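Local atomic coordinates of tail component (Lactobacillus phage J-1, PDB entry 5LY8), a protein that probably binds saccharides on the surface of its Lactobacillus casei host through carbohydrate-binding modules of the distal tail protein, the second of which is this chain. Residues A[35-40]-A[111-116]; A[125-130]-A[139-144]; A[152-157]-A[192-197]. All coordinates share one frame; numbering follows the deposited sequence.

Contact 1. Residues A[35-40]-A[111-116]; sequences VTAFPY and RFEFNL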
ATOM      1  N   VAL A  35       5.802  -5.794   7.202  1.00 11.16           N
ATOM      2  CA  VAL A  35       5.430  -4.816   8.222  1.00 10.70           C
ATOM      3  C   VAL A  35       4.057  -4.259   7.896  1.00 10.39           C
ATOM      4  O   VAL A  35       3.801  -3.836   6.762  1.00 11.27           O
ATOM      5  CB  VAL A  35       6.453  -3.655   8.286  1.00 12.90           C
ATOM      6  CG1 VAL A  35       6.158  -2.748   9.472  1.00 13.16           C
ATOM      7  CG2 VAL A  35       7.898  -4.164   8.341  1.00 13.32           C
ATOM      8  N   THR A  36       3.158  -4.276   8.889  1.00 10.20           N
ATOM      9  CA  THR A  36       1.805  -3.707   8.752  1.00 10.36           C
ATOM     10  C   THR A  36       1.689  -2.433   9.560  1.00 10.50           C
ATOM     11  O   THR A  36       2.464  -2.234  10.490  1.00 12.38           O
ATOM     12  CB  THR A  36       0.720  -4.690   9.205  1.00 11.42           C
ATOM     13  OG1 THR A  36       0.837  -4.917  10.623  1.00 12.89           O
ATOM     14  CG2 THR A  36       0.788  -5.988   8.454  1.00 13.40           C
ATOM     15  N   ALA A  37       0.753  -1.548   9.196  1.00 10.15           N
ATOM     16  CA  ALA A  37       0.610  -0.251   9.831  1.00 10.80           C
ATOM     17  C   ALA A  37      -0.638  -0.106  10.693  1.00 11.74           C
ATOM     18  O   ALA A  37      -0.613   0.644  11.674  1.00 11.94           O
ATOM     19  CB  ALA A  37       0.634   0.846   8.769  1.00 11.18           C
ATOM     20  N   PHE A  38      -1.740  -0.803  10.357  1.00 10.60           N
ATOM     21  CA  PHE A  38      -3.005  -0.611  11.072  1.00 10.63           C
ATOM     22  C   PHE A  38      -2.762  -0.675  12.588  1.00 11.39           C
ATOM     23  O   PHE A  38      -2.246  -1.678  13.095  1.00 10.68           O
ATOM     24  CB  PHE A  38      -4.026  -1.662  10.656  1.00 10.92           C
ATOM     25  CG  PHE A  38      -5.327  -1.475  11.394  1.00  9.49           C
ATOM     26  CD1 PHE A  38      -6.141  -0.377  11.135  1.00 10.92           C
ATOM     27  CD2 PHE A  38      -5.714  -2.368  12.375  1.00 10.55           C
ATOM     28  CE1 PHE A  38      -7.335  -0.202  11.827  1.00 11.40           C
ATOM     29  CE2 PHE A  38      -6.908  -2.175  13.079  1.00 11.50           C
ATOM     30  CZ  PHE A  38      -7.707  -1.095  12.798  1.00 10.35           C
ATOM     31  N   PRO A  39      -3.140   0.383  13.330  1.00 10.46           N
ATOM     32  CA  PRO A  39      -2.825   0.430  14.775  1.00 10.70           C
ATOM     33  C   PRO A  39      -3.891  -0.301  15.576  1.00 11.79           C
ATOM     34  O   PRO A  39      -4.746   0.308  16.249  1.00 11.55           O
ATOM     35  CB  PRO A  39      -2.803   1.931  15.079  1.00 12.09           C
ATOM     36  CG  PRO A  39      -3.781   2.523  14.097  1.00 13.60           C
ATOM     37  CD  PRO A  39      -3.696   1.669  12.847  1.00 11.64           C
ATOM     38  N   TYR A  40      -3.830  -1.640  15.504  1.00 10.58           N
ATOM     39  CA  TYR A  40      -4.830  -2.482  16.164  1.00 10.32           C
ATOM     40  C   TYR A  40      -4.992  -2.162  17.634  1.00 12.72           C
ATOM     41  O   TYR A  40      -6.097  -2.241  18.165  1.00 12.27           O
ATOM     42  CB  TYR A  40      -4.461  -3.977  16.005  1.00 11.18           C
ATOM     43  CG  TYR A  40      -3.071  -4.351  16.487  1.00 11.86           C
ATOM     44  CD1 TYR A  40      -1.979  -4.274  15.631  1.00 13.25           C
ATOM     45  CD2 TYR A  40      -2.849  -4.765  17.801  1.00 12.53           C
ATOM     46  CE1 TYR A  40      -0.700  -4.620  16.060  1.00 14.95           C
ATOM     47  CE2 TYR A  40      -1.562  -5.080  18.249  1.00 14.05           C
ATOM     48  CZ  TYR A  40      -0.501  -5.020  17.361  1.00 17.75           C
ATOM     49  OH  TYR A  40       0.776  -5.354  17.765  1.00 21.33           O
ATOM     50  N   ARG A 111      -9.464  -4.275   3.538  1.00 10.03           N
ATOM     51  CA  ARG A 111      -8.423  -3.264   3.664  1.00  9.79           C
ATOM     52  C   ARG A 111      -7.252  -3.677   2.806  1.00 10.45           C
ATOM     53  O   ARG A 111      -6.953  -4.869   2.710  1.00  9.65           O
ATOM     54  CB  ARG A 111      -7.968  -3.167   5.155  1.00 10.48           C
ATOM     55  CG  ARG A 111      -6.732  -2.326   5.419  1.00 10.81           C
ATOM     56  CD  ARG A 111      -6.384  -2.337   6.918  1.00 10.57           C
ATOM     57  NE  ARG A 111      -5.337  -1.357   7.226  1.00 10.34           N
ATOM     58  CZ  ARG A 111      -5.543  -0.073   7.439  1.00 10.05           C
ATOM     59  NH1 ARG A 111      -6.780   0.417   7.445  1.00 11.30           N
ATOM     60  NH2 ARG A 111      -4.522   0.739   7.630  1.00 11.04           N
ATOM     61  N   PHE A 112      -6.534  -2.689   2.242  1.00  9.50           N
ATOM     62  CA  PHE A 112      -5.191  -2.948   1.745  1.00  8.99           C
ATOM     63  C   PHE A 112      -4.251  -1.883   2.246  1.00  9.86           C
ATOM     64  O   PHE A 112      -4.667  -0.755   2.526  1.00  9.62           O
ATOM     65  CB  PHE A 112      -5.073  -3.145   0.222  1.00  9.81           C
ATOM     66  CG  PHE A 112      -5.419  -1.984  -0.667  1.00  9.65           C
ATOM     67  CD1 PHE A 112      -4.609  -0.855  -0.714  1.00 11.36           C
ATOM     68  CD2 PHE A 112      -6.470  -2.073  -1.568  1.00 11.22           C
ATOM     69  CE1 PHE A 112      -4.903   0.199  -1.585  1.00 11.42           C
ATOM     70  CE2 PHE A 112      -6.721  -1.045  -2.479  1.00 11.71           C
ATOM     71  CZ  PHE A 112      -5.924   0.072  -2.496  1.00 11.04           C
ATOM     72  N   GLU A 113      -2.983  -2.271   2.394  1.00  8.60           N
ATOM     73  CA  GLU A 113      -1.880  -1.374   2.712  1.00  8.57           C
ATOM     74  C   GLU A 113      -0.785  -1.566   1.701  1.00  9.55           C
ATOM     75  O   GLU A 113      -0.406  -2.708   1.409  1.00  9.17           O
ATOM     76  CB  GLU A 113      -1.304  -1.635   4.109  1.00  9.57           C
ATOM     77  CG  GLU A 113      -2.262  -1.308   5.234  1.00 10.02           C
ATOM     78  CD  GLU A 113      -1.687  -1.525   6.615  1.00  8.59           C
ATOM     79  OE1 GLU A 113      -0.484  -1.874   6.742  1.00  9.22           O
ATOM     80  OE2 GLU A 113      -2.469  -1.361   7.588  1.00  9.40           O
ATOM     81  N   PHE A 114      -0.239  -0.451   1.204  1.00  8.74           N
ATOM     82  CA  PHE A 114       1.004  -0.427   0.438  1.00  8.72           C
ATOM     83  C   PHE A 114       1.969   0.399   1.284  1.00  9.91           C
ATOM     84  O   PHE A 114       1.765   1.606   1.484  1.00  9.11           O
ATOM     85  CB  PHE A 114       0.824   0.136  -0.968  1.00  9.43           C
ATOM     86  CG  PHE A 114       0.003  -0.791  -1.837  1.00  9.52           C
ATOM     87  CD1 PHE A 114       0.504  -2.018  -2.222  1.00 10.38           C
ATOM     88  CD2 PHE A 114      -1.285  -0.457  -2.215  1.00 10.32           C
ATOM     89  CE1 PHE A 114      -0.266  -2.898  -3.001  1.00 10.11           C
ATOM     90  CE2 PHE A 114      -2.053  -1.331  -3.012  1.00 10.31           C
ATOM     91  CZ  PHE A 114      -1.528  -2.540  -3.410  1.00 10.27           C
ATOM     92  N   ASN A 115       2.996  -0.279   1.827  1.00  9.52           N
ATOM     93  CA  ASN A 115       3.896   0.285   2.817  1.00 10.14           C
ATOM     94  C   ASN A 115       5.326   0.309   2.377  1.00 10.61           C
ATOM     95  O   ASN A 115       5.794  -0.631   1.722  1.00 10.80           O
ATOM     96  CB  ASN A 115       3.819  -0.601   4.090  1.00 10.15           C
ATOM     97  CG  ASN A 115       2.444  -0.639   4.694  1.00  9.38           C
ATOM     98  OD1 ASN A 115       1.648   0.271   4.473  1.00  9.71           O
ATOM     99  ND2 ASN A 115       2.123  -1.689   5.434  1.00 10.18           N
ATOM    100  N   LEU A 116       6.024   1.383   2.767  1.00 10.20           N
ATOM    101  CA  LEU A 116       7.471   1.520   2.599  1.00 10.07           C
ATOM    102  C   LEU A 116       8.050   1.569   4.003  1.00 10.57           C
ATOM    103  O   LEU A 116       7.513   2.256   4.888  1.00 11.18           O
ATOM    104  CB  LEU A 116       7.828   2.763   1.791  1.00 10.36           C
ATOM    105  CG  LEU A 116       7.341   2.687   0.338  1.00 11.69           C
ATOM    106  CD1 LEU A 116       7.455   4.017  -0.328  1.00 13.11           C
ATOM    107  CD2 LEU A 116       8.092   1.613  -0.475  1.00 12.39           C
TER
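In this concanavalin-like beta-sandwich module, loop 35-40 is fastened to strand 110-118 by the carboxylate of Glu113, which takes the backbone amides of Ala37 and Phe38, one on each oxygen. Ala37 N donates to Glu113 OE1 at 2.8 Å and Phe38 N to Glu113 OE2 at 2.9 Å, each on the syn side of its oxygen. The anti sides serve residues of the strand itself. Asn115 ND2 sends an almost straight bond (175°) to Glu113 OE1, while Arg111 comes side-on, NE and NH2 both donating to Glu113 OE2, which lies in the guanidinium plane. Five N-H groups thus fix the rotation of a buried acid, and they would be expected to keep it ionised. With its chain extended beyond CG (chi2 -178°), Glu113 spans the distance from strand to loop. Asn115 uses its ND2 a second time, donating to Val35 O at 3.0 Å; its OD1 is bonded to Ser125 OG of the adjoining strand, so the amide is held from both ends. Thr36 OG1 turns to Asn48 within the loop region. Trp73 meets the Phe38 ring edge-to-face. Phe38 also covers one face of the guanidinium, its ring inclined 56° to that plane: CD1 stands over the centre, 3.8 Å from Arg111 CZ, and Phe38 CB lies 3.7 Å from Arg111 NE.

Contact 2. Residues A[125-130]-A[139-144]; sequences SLALFD and VFSGTV. With MG (magnesium ion), chain B.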
ATOM      1  N   SER A 125       2.695   4.652   4.742  1.00 10.03           N
ATOM      2  CA  SER A 125       1.666   3.640   4.546  1.00  9.54           C
ATOM      3  C   SER A 125       0.455   4.233   3.881  1.00 10.13           C
ATOM      4  O   SER A 125      -0.171   5.166   4.431  1.00 10.30           O
ATOM      5  CB  SER A 125       1.257   3.023   5.883  1.00  9.98           C
ATOM      6  OG  SER A 125       0.172   2.117   5.691  1.00 10.50           O
ATOM      7  N   LEU A 126       0.144   3.711   2.677  1.00  9.51           N
ATOM      8  CA  LEU A 126      -1.053   4.090   1.931  1.00  9.17           C
ATOM      9  C   LEU A 126      -2.111   3.012   2.191  1.00  9.69           C
ATOM     10  O   LEU A 126      -1.826   1.835   1.966  1.00 10.28           O
ATOM     11  CB  LEU A 126      -0.720   4.179   0.438  1.00  9.61           C
ATOM     12  CG  LEU A 126      -1.817   4.701  -0.494  1.00 11.26           C
ATOM     13  CD1 LEU A 126      -1.201   5.144  -1.819  1.00 11.69           C
ATOM     14  CD2 LEU A 126      -2.923   3.654  -0.766  1.00 11.91           C
ATOM     15  N   ALA A 127      -3.289   3.387   2.666  1.00  9.65           N
ATOM     16  CA  ALA A 127      -4.349   2.408   2.892  1.00  9.21           C
ATOM     17  C   ALA A 127      -5.618   2.794   2.196  1.00 10.02           C
ATOM     18  O   ALA A 127      -5.924   3.978   2.030  1.00 10.59           O
ATOM     19  CB  ALA A 127      -4.607   2.214   4.393  1.00 10.75           C
ATOM     20  N   LEU A 128      -6.381   1.767   1.780  1.00  9.96           N
ATOM     21  CA  LEU A 128      -7.761   1.912   1.368  1.00 10.05           C
ATOM     22  C   LEU A 128      -8.546   0.910   2.191  1.00 10.51           C
ATOM     23  O   LEU A 128      -8.096  -0.233   2.341  1.00 10.48           O
ATOM     24  CB  LEU A 128      -7.967   1.631  -0.127  1.00  9.97           C
ATOM     25  CG  LEU A 128      -9.371   1.885  -0.657  1.00 11.00           C
ATOM     26  CD1 LEU A 128      -9.708   3.385  -0.701  1.00 12.69           C
ATOM     27  CD2 LEU A 128      -9.554   1.298  -2.052  1.00 12.78           C
ATOM     28  N   PHE A 129      -9.682   1.302   2.739  1.00 10.66           N
ATOM     29  CA  PHE A 129     -10.443   0.357   3.530  1.00 10.90           C
ATOM     30  C   PHE A 129     -11.939   0.697   3.578  1.00 12.29           C
ATOM     31  O   PHE A 129     -12.343   1.809   3.448  1.00 11.52           O
ATOM     32  CB  PHE A 129      -9.881   0.237   4.967  1.00 11.83           C
ATOM     33  CG  PHE A 129      -9.895   1.529   5.731  1.00 12.47           C
ATOM     34  CD1 PHE A 129      -8.818   2.437   5.668  1.00 15.78           C
ATOM     35  CD2 PHE A 129     -10.984   1.856   6.524  1.00 14.26           C
ATOM     36  CE1 PHE A 129      -8.888   3.631   6.419  1.00 17.10           C
ATOM     37  CE2 PHE A 129     -11.014   3.043   7.229  1.00 18.47           C
ATOM     38  CZ  PHE A 129      -9.989   3.887   7.174  1.00 17.40           C
ATOM     39  N   ASP A 130     -12.699  -0.377   3.730  1.00 12.82           N
ATOM     40  CA  ASP A 130     -14.153  -0.379   3.949  1.00 11.31           C
ATOM     41  C   ASP A 130     -14.274  -1.227   5.209  1.00 11.61           C
ATOM     42  O   ASP A 130     -14.180  -2.401   5.166  1.00 11.60           O
ATOM     43  CB  ASP A 130     -14.946  -0.954   2.756  1.00 12.88           C
ATOM     44  CG  ASP A 130     -16.477  -0.978   3.020  1.00 13.63           C
ATOM     45  OD1 ASP A 130     -16.879  -0.763   4.085  1.00 15.11           O
ATOM     46  OD2 ASP A 130     -17.256  -1.216   2.106  1.00 19.18           O
ATOM     47  N   VAL A 139     -12.470   4.471   2.547  1.00 10.47           N
ATOM     48  CA  VAL A 139     -11.622   5.539   3.049  1.00 10.53           C
ATOM     49  C   VAL A 139     -10.208   5.329   2.522  1.00 11.47           C
ATOM     50  O   VAL A 139      -9.681   4.238   2.586  1.00 10.57           O
ATOM     51  CB  VAL A 139     -11.607   5.556   4.605  1.00 12.89           C
ATOM     52  CG1 VAL A 139     -10.642   6.618   5.127  1.00 13.08           C
ATOM     53  CG2 VAL A 139     -13.001   5.820   5.191  1.00 13.80           C
ATOM     54  N   PHE A 140      -9.602   6.420   2.066  1.00 10.80           N
ATOM     55  CA  PHE A 140      -8.223   6.481   1.614  1.00 10.34           C
ATOM     56  C   PHE A 140      -7.447   7.239   2.684  1.00 11.80           C
ATOM     57  O   PHE A 140      -7.833   8.345   3.049  1.00 11.79           O
ATOM     58  CB  PHE A 140      -8.214   7.219   0.277  1.00 11.41           C
ATOM     59  CG  PHE A 140      -6.925   7.700  -0.320  1.00 11.49           C
ATOM     60  CD1 PHE A 140      -5.825   6.862  -0.398  1.00 13.06           C
ATOM     61  CD2 PHE A 140      -6.846   8.956  -0.895  1.00 12.25           C
ATOM     62  CE1 PHE A 140      -4.646   7.297  -1.019  1.00 14.28           C
ATOM     63  CE2 PHE A 140      -5.670   9.393  -1.500  1.00 13.44           C
ATOM     64  CZ  PHE A 140      -4.577   8.559  -1.559  1.00 12.75           C
ATOM     65  N   SER A 141      -6.390   6.612   3.220  1.00 10.01           N
ATOM     66  CA  SER A 141      -5.573   7.244   4.259  1.00  9.76           C
ATOM     67  C   SER A 141      -4.112   7.172   3.946  1.00 10.82           C
ATOM     68  O   SER A 141      -3.664   6.276   3.219  1.00 10.62           O
ATOM     69  CB  SER A 141      -5.873   6.651   5.638  1.00 11.39           C
ATOM     70  OG  SER A 141      -5.380   5.321   5.774  1.00 10.96           O
ATOM     71  N   GLY A 142      -3.363   8.117   4.488  1.00 10.63           N
ATOM     72  CA  GLY A 142      -1.923   8.135   4.342  1.00 10.84           C
ATOM     73  C   GLY A 142      -1.299   8.377   5.684  1.00 12.04           C
ATOM     74  O   GLY A 142      -1.707   9.311   6.378  1.00 12.01           O
ATOM     75  N   THR A 143      -0.330   7.545   6.049  1.00 10.45           N
ATOM     76  CA  THR A 143       0.366   7.628   7.329  1.00 10.77           C
ATOM     77  C   THR A 143       1.836   7.704   7.119  1.00 11.22           C
ATOM     78  O   THR A 143       2.384   7.057   6.216  1.00 11.68           O
ATOM     79  CB  THR A 143       0.017   6.363   8.170  1.00 10.61           C
ATOM     80  OG1 THR A 143      -1.406   6.339   8.350  1.00 11.88           O
ATOM     81  CG2 THR A 143       0.670   6.364   9.536  1.00 12.11           C
ATOM     82  N   VAL A 144       2.473   8.460   7.923  0.50 11.25           N
ATOM     83  CA  VAL A 144       3.906   8.582   7.946  0.50 10.68           C
ATOM     84  C   VAL A 144       4.407   8.098   9.298  0.50 13.14           C
ATOM     85  O   VAL A 144       3.767   8.368  10.338  0.50 13.32           O
ATOM     86  CB  VAL A 144       4.451   9.981   7.635  0.50 13.39           C
ATOM     87  CG1 VAL A 144       3.998  10.957   8.670  0.50  9.95           C
ATOM     88  CG2 VAL A 144       5.978  10.009   7.403  0.50 14.62           C
TER
HETATM   89 MG    MG B 301     -18.921  -2.248   3.706  1.00 14.93          MG
HETATM   90  O   HOH W   1      -2.621   5.093   6.128  1.00 11.62           O
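Phe129 and Val139 lie side by side in this antiparallel beta hairpin, pointing the same way, with the valine over one face of the ring. Val139 CB makes a CH-pi contact 3.8 Å from the Phe129 centroid, displaced toward CZ. Phe129 CG, set between the backbone N and the carbonyl carbon (chi1 60°), carries the ring toward the partner strand. Ser141 OG meets the same ring at its edge, in plane, and approaches Ala127 CB to 3.5 Å. Water 1 joins the serine to the far end of the hairpin, bonding Ser141 OG and Thr143 OG1, each at 2.8 Å, and donating to Ser125 O. The opposite sheet face carries Leu126, Leu128 and Phe140: Leu126 CG meets the Phe140 ring at its edge, in plane, 3.9 Å from Phe140 CE1, and Leu128 CD1 lies 4.2 Å from Phe140 CB. Hydrogen-bonded pairs Ser125-Thr143, Ala127-Ser141 and Phe129-Val139 set the register. At the end of its strand Asp130 binds magnesium through both carboxylate oxygens, OD2 at 2.5 Å, with carbonyls of Ala106, Glu108, Ser132 and Asn135 as further ligands. Strands 110-118 and 151-158 pair with the hairpin's outer sides, and Phe181 of the other sheet packs on Leu126 and Phe140.

Contact 3. Residues A[152-157]-A[192-197]; sequences MLFFDL and GIETRT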
ATOM      1  N   MET A 152      -1.225   9.973  11.110  1.00 14.72           N
ATOM      2  CA  MET A 152      -2.119   9.795   9.983  1.00 13.97           C
ATOM      3  C   MET A 152      -2.295  11.194   9.395  1.00 15.83           C
ATOM      4  O   MET A 152      -2.860  12.097  10.038  1.00 17.84           O
ATOM      5  CB  MET A 152      -3.460   9.165  10.381  1.00 15.67           C
ATOM      6  CG  MET A 152      -4.358   8.958   9.162  1.00 17.19           C
ATOM      7  SD  MET A 152      -5.878   8.065   9.495  1.00 21.18           S
ATOM      8  CE  MET A 152      -5.267   6.442   9.640  1.00 19.82           C
ATOM      9  N   LEU A 153      -1.728  11.402   8.192  1.00 14.15           N
ATOM     10  CA  LEU A 153      -1.748  12.706   7.525  1.00 14.05           C
ATOM     11  C   LEU A 153      -3.116  13.085   7.015  1.00 16.20           C
ATOM     12  O   LEU A 153      -3.437  14.263   6.950  1.00 16.42           O
ATOM     13  CB  LEU A 153      -0.727  12.719   6.397  1.00 13.95           C
ATOM     14  CG  LEU A 153       0.734  12.536   6.830  1.00 16.47           C
ATOM     15  CD1 LEU A 153       1.626  12.367   5.614  1.00 16.93           C
ATOM     16  CD2 LEU A 153       1.240  13.738   7.663  1.00 19.76           C
ATOM     17  N   PHE A 154      -3.914  12.120   6.579  1.00 13.22           N
ATOM     18  CA  PHE A 154      -5.261  12.422   6.100  1.00 13.09           C
ATOM     19  C   PHE A 154      -6.093  11.163   6.211  1.00 13.42           C
ATOM     20  O   PHE A 154      -5.553  10.052   6.208  1.00 12.06           O
ATOM     21  CB  PHE A 154      -5.255  12.939   4.640  1.00 13.85           C
ATOM     22  CG  PHE A 154      -4.703  11.935   3.655  1.00 12.46           C
ATOM     23  CD1 PHE A 154      -3.347  11.892   3.372  1.00 13.35           C
ATOM     24  CD2 PHE A 154      -5.545  11.040   3.003  1.00 12.91           C
ATOM     25  CE1 PHE A 154      -2.839  10.963   2.467  1.00 13.39           C
ATOM     26  CE2 PHE A 154      -5.026  10.095   2.118  1.00 13.60           C
ATOM     27  CZ  PHE A 154      -3.677  10.060   1.860  1.00 13.01           C
ATOM     28  N   PHE A 155      -7.395  11.354   6.235  1.00 13.33           N
ATOM     29  CA  PHE A 155      -8.412  10.318   6.263  1.00 12.49           C
ATOM     30  C   PHE A 155      -9.473  10.852   5.321  1.00 14.63           C
ATOM     31  O   PHE A 155     -10.178  11.803   5.668  1.00 16.70           O
ATOM     32  CB  PHE A 155      -8.928  10.197   7.700  1.00 14.89           C
ATOM     33  CG  PHE A 155      -9.944   9.110   7.984  1.00 15.18           C
ATOM     34  CD1 PHE A 155     -11.276   9.257   7.611  1.00 16.38           C
ATOM     35  CD2 PHE A 155      -9.584   7.983   8.707  1.00 16.60           C
ATOM     36  CE1 PHE A 155     -12.222   8.264   7.907  1.00 16.44           C
ATOM     37  CE2 PHE A 155     -10.536   7.005   9.022  1.00 16.17           C
ATOM     38  CZ  PHE A 155     -11.850   7.161   8.626  1.00 15.47           C
ATOM     39  N   ASP A 156      -9.541  10.318   4.102  1.00 13.59           N
ATOM     40  CA  ASP A 156     -10.403  10.842   3.045  1.00 13.78           C
ATOM     41  C   ASP A 156     -11.538   9.891   2.765  1.00 15.33           C
ATOM     42  O   ASP A 156     -11.324   8.803   2.215  1.00 14.38           O
ATOM     43  CB  ASP A 156      -9.574  11.101   1.757  1.00 15.84           C
ATOM     44  CG  ASP A 156      -8.653  12.314   1.775  1.00 21.96           C
ATOM     45  OD1 ASP A 156      -8.609  13.026   2.818  1.00 22.68           O
ATOM     46  OD2 ASP A 156      -7.966  12.546   0.760  1.00 22.59           O
ATOM     47  N   LEU A 157     -12.756  10.297   3.145  1.00 15.62           N
ATOM     48  CA  LEU A 157     -13.979   9.543   2.855  1.00 17.90           C
ATOM     49  C   LEU A 157     -14.278   9.802   1.387  1.00 22.07           C
ATOM     50  O   LEU A 157     -14.671  10.916   1.016  1.00 25.13           O
ATOM     51  CB  LEU A 157     -15.145  10.018   3.751  1.00 20.38           C
ATOM     52  CG  LEU A 157     -15.049   9.529   5.200  1.00 27.01           C
ATOM     53  CD1 LEU A 157     -15.565  10.558   6.177  1.00 29.84           C
ATOM     54  CD2 LEU A 157     -15.797   8.251   5.391  1.00 29.49           C
ATOM     55  N   GLY A 192      -7.724  10.659  -6.282  1.00 15.76           N
ATOM     56  CA  GLY A 192      -7.320  11.183  -4.982  1.00 16.10           C
ATOM     57  C   GLY A 192      -5.876  11.607  -4.999  1.00 16.24           C
ATOM     58  O   GLY A 192      -5.031  10.916  -5.568  1.00 14.44           O
ATOM     59  N   ILE A 193      -5.575  12.735  -4.374  1.00 15.77           N
ATOM     60  CA  ILE A 193      -4.191  13.234  -4.285  1.00 15.79           C
ATOM     61  C   ILE A 193      -4.012  14.016  -3.003  1.00 15.82           C
ATOM     62  O   ILE A 193      -4.760  14.969  -2.739  1.00 15.26           O
ATOM     63  CB  ILE A 193      -3.665  13.989  -5.534  1.00 19.84           C
ATOM     64  CG1 ILE A 193      -2.264  14.642  -5.275  1.00 20.24           C
ATOM     65  CG2 ILE A 193      -4.698  14.970  -6.073  1.00 23.72           C
ATOM     66  CD1 ILE A 193      -1.418  14.948  -6.482  1.00 29.64           C
ATOM     67  N   GLU A 194      -3.027  13.627  -2.204  1.00 12.59           N
ATOM     68  CA  GLU A 194      -2.692  14.334  -0.978  1.00 11.83           C
ATOM     69  C   GLU A 194      -1.194  14.455  -0.887  1.00 14.01           C
ATOM     70  O   GLU A 194      -0.500  13.417  -0.890  1.00 13.85           O
ATOM     71  CB  GLU A 194      -3.227  13.567   0.246  1.00 12.64           C
ATOM     72  CG  GLU A 194      -4.742  13.520   0.357  1.00 13.63           C
ATOM     73  CD  GLU A 194      -5.464  14.802   0.699  1.00 16.25           C
ATOM     74  OE1 GLU A 194      -4.819  15.805   1.065  1.00 15.10           O
ATOM     75  OE2 GLU A 194      -6.717  14.762   0.699  1.00 20.53           O
ATOM     76  N   THR A 195      -0.688  15.676  -0.763  1.00 12.91           N
ATOM     77  CA  THR A 195       0.730  15.912  -0.588  1.00 12.75           C
ATOM     78  C   THR A 195       0.936  16.608   0.729  1.00 14.67           C
ATOM     79  O   THR A 195       0.185  17.528   1.058  1.00 13.23           O
ATOM     80  CB  THR A 195       1.250  16.799  -1.727  1.00 14.33           C
ATOM     81  OG1 THR A 195       1.019  16.135  -2.977  1.00 16.32           O
ATOM     82  CG2 THR A 195       2.735  17.143  -1.571  1.00 15.46           C
ATOM     83  N   ARG A 196       1.971  16.222   1.492  1.00 13.88           N
ATOM     84  CA  ARG A 196       2.325  16.959   2.709  1.00 13.85           C
ATOM     85  C   ARG A 196       3.810  17.190   2.734  1.00 14.83           C
ATOM     86  O   ARG A 196       4.587  16.295   2.375  1.00 14.10           O
ATOM     87  CB  ARG A 196       1.897  16.249   4.011  1.00 14.56           C
ATOM     88  CG  ARG A 196       0.387  15.983   4.127  1.00 14.31           C
ATOM     89  CD  ARG A 196      -0.396  17.298   4.296  1.00 14.91           C
ATOM     90  NE  ARG A 196      -1.822  17.024   4.495  1.00 13.50           N
ATOM     91  CZ  ARG A 196      -2.706  16.749   3.539  1.00 13.41           C
ATOM     92  NH1 ARG A 196      -2.341  16.753   2.256  1.00 13.71           N
ATOM     93  NH2 ARG A 196      -3.961  16.454   3.856  1.00 15.46           N
ATOM     94  N   THR A 197       4.227  18.370   3.171  1.00 16.24           N
ATOM     95  CA  THR A 197       5.650  18.627   3.343  1.00 14.91           C
ATOM     96  C   THR A 197       5.927  18.149   4.740  1.00 17.14           C
ATOM     97  O   THR A 197       5.382  18.725   5.696  1.00 19.89           O
ATOM     98  CB  THR A 197       5.966  20.101   3.184  1.00 17.29           C
ATOM     99  OG1 THR A 197       5.599  20.488   1.861  1.00 19.02           O
ATOM    100  CG2 THR A 197       7.464  20.404   3.448  1.00 17.61           C
TER
HETATM  101  O   HOH W   2      -1.976  16.531   7.334  1.00 23.03           O
HETATM  102  O   HOH W   3      -5.086  16.649   6.356  1.00 39.20           O
HETATM  103  O   HOH W   4      -7.798  12.870  -1.924  1.00 32.74           O
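Glu194 OE1, on a side chain that lies across the Phe154 ring, is gripped end-on by Arg196, NH1 and NH2 both donating to this one oxygen. The NH1 bond, 2.9 Å to Glu194 OE1, arrives on the anti side; NH2 comes from above the carboxylate plane. Arg196 NH1 also donates to Thr195 O, which further steadies the guanidinium. Two waters carry the arginine across to the facing strand: water 2 accepts from Arg196 NE and donates to Leu153 O at 2.7 Å, while water 3 accepts from Arg196 NH2 and donates to the same carbonyl. Between carboxylate and ring, Glu194 CG stands 3.5 Å from the Phe154 centroid and only 6° off the ring normal, a CH-pi contact over the centre; Glu194 CB touches Phe154 CE1 at 3.4 Å. Glu194 bends at chi2 (-70°), which leaves its CD 3.4 Å from Asp156 OD2. Asp156 and Glu194 meet tip to tip, OD2 and OE2 2.5 Å apart with their carboxylate planes 60° apart, so one of the acids probably carries a proton. Leu153 and Phe154 both face Gly142 in a classic beta bulge, and both turn toward 192-197. No backbone bond joins the two strands; they run antiparallel at the margins of two different sheets, strand 151-158 beside 138-144 and strand 191-197 beside 178-185, with Phe140 and Phe181 each meeting Phe154 edge-to-face.

In the fold
Along the chain the three contacts follow in series, none enclosing or crossing another. Contact 1 closes the longest loop, bringing the segment after strand 30-31 back onto strand 110-118. That strand runs directly into 121-130, where contact 2 opens, and the two contacts touch through backbone pairing and through Arg111 packing on Phe129. Contact 2 is the short hairpin closure. Strand 138-144 then leads into 151-158, its neighbour in the same sheet, which begins contact 3. From there the chain crosses to the six-stranded sheet through 166-175 and 178-185 before 191-197 returns to face 151-158. Contact 1 fastens a loop onto the sheet of contact 2, and contact 3 ties that sheet to the other.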